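NOVW (Streptomyces niveus, PDB 2C0Z) catalyses the 3-epimerisation of dTDP-4-keto-6-deoxy-D-glucose, acting together with the methyltransferase NovU in the biosynthesis of the antibiotic novobiocin. Local coordinates at residues Gly16-Val20 and Val94-Arg98; Gly69-Asp74 and Thr151-Pro157. Residue numbers count along the deposited sequence, not the author numbering.

Contact 1. Residues Gly16-Val20 and Val94-Arg98. With EDO (1,2-ethanediol), chain E.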
loop_
_atom_site.group_PDB
_atom_site.type_symbol
_atom_site.label_atom_id
_atom_site.label_comp_id
_atom_site.label_asym_id
_atom_site.label_seq_id
_atom_site.Cartn_x
_atom_site.Cartn_y
_atom_site.Cartn_z
ATOM N N GLY A 16 -13.470 2.891 19.305
ATOM C CA GLY A 16 -13.759 2.771 20.722
ATOM C C GLY A 16 -12.636 2.274 21.626
ATOM O O GLY A 16 -12.764 2.280 22.848
ATOM N N ILE A 17 -11.544 1.820 21.024
ATOM C CA ILE A 17 -10.360 1.339 21.692
ATOM C C ILE A 17 -9.278 2.391 21.539
ATOM O O ILE A 17 -8.957 2.795 20.412
ATOM C CB ILE A 17 -9.899 0.038 21.057
ATOM C CG1 ILE A 17 -10.944 -1.056 21.304
ATOM C CG2 ILE A 17 -8.522 -0.341 21.586
ATOM C CD1 ILE A 17 -10.663 -2.333 20.558
ATOM N N GLU A 18 -8.736 2.858 22.650
ATOM C CA GLU A 18 -7.704 3.884 22.649
ATOM C C GLU A 18 -6.507 3.400 21.857
ATOM O O GLU A 18 -6.022 2.298 22.060
ATOM C CB GLU A 18 -7.276 4.206 24.078
ATOM C CG GLU A 18 -6.115 5.174 24.215
ATOM C CD GLU A 18 -5.587 5.268 25.641
ATOM O OE1 GLU A 18 -5.886 4.401 26.503
ATOM O OE2 GLU A 18 -4.859 6.239 25.905
ATOM N N GLY A 19 -6.028 4.234 20.951
ATOM C CA GLY A 19 -4.926 3.862 20.091
ATOM C C GLY A 19 -5.327 3.322 18.736
ATOM O O GLY A 19 -4.452 2.991 17.903
ATOM N N VAL A 20 -6.625 3.251 18.479
ATOM C CA VAL A 20 -7.156 2.738 17.211
ATOM C C VAL A 20 -7.956 3.841 16.536
ATOM O O VAL A 20 -8.782 4.481 17.174
ATOM C CB VAL A 20 -8.040 1.474 17.344
ATOM C CG1 VAL A 20 -8.508 1.006 15.972
ATOM C CG2 VAL A 20 -7.279 0.378 18.038
ATOM N N VAL A 94 -10.324 -5.350 15.329
ATOM C CA VAL A 94 -9.266 -5.017 16.273
ATOM C C VAL A 94 -9.690 -5.493 17.660
ATOM O O VAL A 94 -10.881 -5.461 18.029
ATOM C CB VAL A 94 -8.909 -3.514 16.289
ATOM C CG1 VAL A 94 -8.269 -3.085 14.968
ATOM C CG2 VAL A 94 -10.130 -2.659 16.549
ATOM N N VAL A 95 -8.708 -5.944 18.425
ATOM C CA VAL A 95 -8.964 -6.532 19.750
ATOM C C VAL A 95 -8.001 -5.913 20.727
ATOM O O VAL A 95 -6.795 -5.905 20.487
ATOM C CB VAL A 95 -8.754 -8.033 19.731
ATOM C CG1 VAL A 95 -9.049 -8.635 21.143
ATOM C CG2 VAL A 95 -9.620 -8.655 18.631
ATOM N N ASP A 96 -8.517 -5.353 21.814
ATOM C CA ASP A 96 -7.630 -4.801 22.825
ATOM C C ASP A 96 -7.083 -5.891 23.703
ATOM O O ASP A 96 -7.807 -6.412 24.536
ATOM C CB ASP A 96 -8.368 -3.766 23.659
ATOM C CG ASP A 96 -7.450 -2.895 24.472
ATOM O OD1 ASP A 96 -6.263 -3.260 24.691
ATOM O OD2 ASP A 96 -7.858 -1.802 24.924
ATOM N N LEU A 97 -5.791 -6.208 23.538
ATOM C CA LEU A 97 -5.135 -7.293 24.279
ATOM C C LEU A 97 -4.308 -6.759 25.449
ATOM O O LEU A 97 -3.557 -7.517 26.070
ATOM C CB LEU A 97 -4.255 -8.099 23.315
ATOM C CG LEU A 97 -5.024 -8.825 22.205
ATOM C CD1 LEU A 97 -4.010 -9.467 21.257
ATOM C CD2 LEU A 97 -5.980 -9.851 22.767
ATOM N N ARG A 98 -4.431 -5.464 25.743
ATOM C CA ARG A 98 -3.565 -4.798 26.719
ATOM C C ARG A 98 -4.156 -4.955 28.121
ATOM O O ARG A 98 -5.142 -4.313 28.476
ATOM C CB ARG A 98 -3.414 -3.340 26.382
ATOM C CG ARG A 98 -2.864 -3.107 24.974
ATOM C CD ARG A 98 -2.923 -1.688 24.541
ATOM N NE ARG A 98 -4.308 -1.227 24.454
ATOM C CZ ARG A 98 -4.698 -0.020 24.025
ATOM N NH1 ARG A 98 -3.827 0.896 23.616
ATOM N NH2 ARG A 98 -5.986 0.264 23.982
HETATM C C1 EDO E . -7.510 7.991 20.439
HETATM O O1 EDO E . -6.801 7.220 21.385
HETATM C C2 EDO E . -7.652 7.047 19.255
HETATM O O2 EDO E . -8.369 5.880 19.584
#

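Contact 2. Residues Gly69-Asp74 and Thr151-Pro157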
loop_
_atom_site.group_PDB
_atom_site.type_symbol
_atom_site.label_atom_id
_atom_site.label_comp_id
_atom_site.label_asym_id
_atom_site.label_seq_id
_atom_site.Cartn_x
_atom_site.Cartn_y
_atom_site.Cartn_z
ATOM N N GLY A 69 -6.394 -14.482 12.281
ATOM C CA GLY A 69 -6.165 -13.703 13.472
ATOM C C GLY A 69 -6.352 -14.572 14.702
ATOM O O GLY A 69 -6.494 -15.797 14.546
ATOM N N ILE A 70 -6.384 -14.001 15.905
ATOM C CA ILE A 70 -6.120 -12.586 16.235
ATOM C C ILE A 70 -4.630 -12.464 16.529
ATOM O O ILE A 70 -4.129 -13.082 17.470
ATOM C CB ILE A 70 -6.944 -12.165 17.476
ATOM C CG1 ILE A 70 -8.449 -12.348 17.242
ATOM C CG2 ILE A 70 -6.569 -10.734 17.899
ATOM C CD1 ILE A 70 -9.023 -11.617 16.041
ATOM N N HIS A 71 -3.911 -11.714 15.708
ATOM C CA HIS A 71 -2.446 -11.657 15.786
ATOM C C HIS A 71 -1.983 -10.371 16.429
ATOM O O HIS A 71 -2.620 -9.356 16.293
ATOM C CB HIS A 71 -1.856 -11.816 14.401
ATOM C CG HIS A 71 -2.202 -13.123 13.756
ATOM N ND1 HIS A 71 -2.071 -13.353 12.405
ATOM C CD2 HIS A 71 -2.692 -14.265 14.292
ATOM C CE1 HIS A 71 -2.477 -14.585 12.144
ATOM N NE2 HIS A 71 -2.864 -15.158 13.267
ATOM N N PHE A 72 -0.851 -10.428 17.114
ATOM C CA PHE A 72 -0.243 -9.270 17.750
ATOM C C PHE A 72 1.240 -9.485 17.896
ATOM O O PHE A 72 1.744 -10.600 17.723
ATOM C CB PHE A 72 -0.863 -8.956 19.123
ATOM C CG PHE A 72 -0.567 -9.989 20.175
ATOM C CD1 PHE A 72 -1.278 -11.171 20.214
ATOM C CD2 PHE A 72 0.447 -9.788 21.099
ATOM C CE1 PHE A 72 -1.033 -12.128 21.163
ATOM C CE2 PHE A 72 0.703 -10.759 22.059
ATOM C CZ PHE A 72 -0.051 -11.939 22.073
ATOM N N VAL A 73 1.917 -8.398 18.232
ATOM C CA VAL A 73 3.353 -8.405 18.487
ATOM C C VAL A 73 3.630 -8.003 19.940
ATOM O O VAL A 73 3.053 -7.049 20.475
ATOM C CB VAL A 73 4.084 -7.476 17.480
ATOM C CG1 VAL A 73 5.538 -7.349 17.846
ATOM C CG2 VAL A 73 3.911 -8.000 16.042
ATOM N N ASP A 74 4.529 -8.746 20.590
ATOM C CA ASP A 74 4.918 -8.449 21.957
ATOM C C ASP A 74 5.347 -7.006 22.129
ATOM O O ASP A 74 5.956 -6.422 21.225
ATOM C CB ASP A 74 6.113 -9.340 22.376
ATOM C CG ASP A 74 5.780 -10.807 22.370
ATOM O OD1 ASP A 74 4.585 -11.161 22.346
ATOM O OD2 ASP A 74 6.651 -11.700 22.340
ATOM N N THR A 151 8.466 -12.564 18.176
ATOM C CA THR A 151 7.573 -11.603 18.823
ATOM C C THR A 151 6.148 -11.643 18.306
ATOM O O THR A 151 5.296 -10.969 18.886
ATOM C CB THR A 151 8.091 -10.162 18.695
ATOM O OG1 THR A 151 8.180 -9.790 17.312
ATOM C CG2 THR A 151 9.494 -10.047 19.230
ATOM N N GLU A 152 5.885 -12.375 17.229
ATOM C CA GLU A 152 4.518 -12.431 16.698
ATOM C C GLU A 152 3.741 -13.594 17.271
ATOM O O GLU A 152 4.128 -14.766 17.131
ATOM C CB GLU A 152 4.449 -12.502 15.177
ATOM C CG GLU A 152 3.012 -12.220 14.717
ATOM C CD GLU A 152 2.861 -12.195 13.216
ATOM O OE1 GLU A 152 3.680 -11.530 12.560
ATOM O OE2 GLU A 152 1.915 -12.831 12.699
ATOM N N HIS A 153 2.625 -13.271 17.917
ATOM C CA HIS A 153 1.822 -14.267 18.587
ATOM C C HIS A 153 0.355 -14.070 18.256
ATOM O O HIS A 153 -0.001 -13.207 17.442
ATOM C CB HIS A 153 2.122 -14.200 20.072
ATOM C CG HIS A 153 3.573 -14.430 20.366
ATOM N ND1 HIS A 153 4.381 -13.503 20.987
ATOM C CD2 HIS A 153 4.371 -15.477 20.054
ATOM C CE1 HIS A 153 5.603 -13.991 21.080
ATOM N NE2 HIS A 153 5.627 -15.177 20.503
ATOM N N GLY A 154 -0.491 -14.903 18.845
ATOM C CA GLY A 154 -1.907 -14.760 18.590
ATOM C C GLY A 154 -2.792 -15.374 19.641
ATOM O O GLY A 154 -2.320 -16.110 20.519
ATOM N N VAL A 155 -4.071 -15.041 19.548
ATOM C CA VAL A 155 -5.091 -15.741 20.295
ATOM C C VAL A 155 -6.140 -16.300 19.336
ATOM O O VAL A 155 -6.266 -15.881 18.185
ATOM C CB VAL A 155 -5.692 -14.871 21.433
ATOM C CG1 VAL A 155 -4.631 -14.321 22.359
ATOM C CG2 VAL A 155 -6.525 -13.793 20.929
ATOM N N HIS A 156 -6.898 -17.260 19.819
ATOM C CA HIS A 156 -7.859 -17.966 19.002
ATOM C C HIS A 156 -8.974 -17.035 18.545
ATOM O O HIS A 156 -9.604 -16.366 19.368
ATOM C CB HIS A 156 -8.462 -19.134 19.766
ATOM C CG HIS A 156 -9.009 -20.188 18.877
ATOM N ND1 HIS A 156 -10.158 -20.015 18.142
ATOM C CD2 HIS A 156 -8.577 -21.445 18.617
ATOM C CE1 HIS A 156 -10.391 -21.108 17.439
ATOM N NE2 HIS A 156 -9.460 -21.998 17.729
ATOM N N PRO A 157 -9.221 -16.955 17.237
ATOM C CA PRO A 157 -10.259 -16.027 16.757
ATOM C C PRO A 157 -11.690 -16.421 17.124
ATOM O O PRO A 157 -12.585 -15.583 17.034
ATOM C CB PRO A 157 -10.046 -16.026 15.237
ATOM C CG PRO A 157 -9.432 -17.296 14.938
ATOM C CD PRO A 157 -8.562 -17.677 16.128
HETATM O O HOH W 1 0.017 -11.420 11.366
#

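Contact 1. Residues Gly16-Val20 and Val94-Arg98
Arg98 reaches the turn at Ile17-Val20 with a side chain whose course is steadied by Asp96. With chi1 m, chi2 t and chi3 m, it folds back so that its NE lies 2.8 Å from Asp96 OD1 and its NH2 2.9 Å from Asp96 OD2, a two-pronged salt bridge. Asp96 OD1 also accepts from Arg98 N at 3.1 Å, closing an Asx turn where the strand ends. The guanidinium turns its edge to the carbonyl of Glu18: NH2 donates to Glu18 O at 2.8 Å, NH1 more weakly at 3.0 Å. Ser101 and Thr103 are further partners of Asp96 OD2. Within the RmlC-like cupin fold the contact joins the connection between strands 11-14 and 20-30 to the end of strand 89-96 in the other sheet. That connection is a type II turn, with Val20 N bonded to Ile17 O at 3.1 Å; Gly19, at phi 95°, suits its third position, where a CB would jam against the preceding carbonyl. Buried branched side chains fill the space between turn and strand: Ile17, in the extended mt rotamer, and Val20, chi1 t, close on Val94 CG2 (4.1 Å from Ile17 CD1, 4.0 Å from Val20 CG1), while Ile17 CG2 lies 3.5 Å from Arg98 NH2. A 1,2-ethanediol, probably from the crystallisation liquor, accepts from Gly19 N (O1, 3.1 Å) and donates to Val20 O (O2, 2.8 Å).

Contact 2. Residues Gly69-Asp74 and Thr151-Pro157
His153 ND1 donates to Asp74 OD1 at 2.7 Å, a His-carboxylate bond at one end of an antiparallel ladder that adds edge strand 152-154 to strand 67-73 of the cupin sheet. Phe72 and His153 form the hydrogen-bonded pair (Phe72 N to His153 O 2.9 Å, His153 N to Phe72 O 2.8 Å). Ile70 and Val155 exchange two more bonds, and Asp74 N donates to Thr151 O at 2.9 Å. On the face bearing His71, Val73 and Glu152, a water bridges His71 ND1 and Glu152 OE2. By similarity His71 is the proton acceptor and Glu152 binds substrate; His71 NE2 is hydrogen-bonded to Asp177 and Arg176 forms a salt bridge with Glu152. Gly154 and His71 make a non-hydrogen-bonded pair, CA-CA 4.2 Å; a CB on Gly154 would clash with Ile70 O. On the other face, Phe72 receives an off-centre CH-pi contact from His153, its CZ 3.7 Å from His153 CB. Beyond, Ile70 CB packs 3.8 Å from Val155 CG2.

In the fold
Contacts 1 and 2, their centres about 14 Å apart, both reach the same sheet, in which strand 126-132 runs between 89-96 and 67-73. Across it, on the face bearing Phe72, Leu97 CD1 lies 3.4 Å from Phe72 CD1 and Val95 CG2 3.8 Å from Ile70 CG2, so Val95, pointing away from the turn in contact 1, packs against contact 2. Contact 2 carries the probable catalytic base, His71, its side chain about 5 Å (nearest atoms) from a sulfate ion probably from the crystallisation liquor. Contact 1 approaches the pocket through the Val94 side chain, about 5 Å (nearest atoms) from that of His128, substrate-binding by similarity; the backbones of His128 and His71 are hydrogen-bonded.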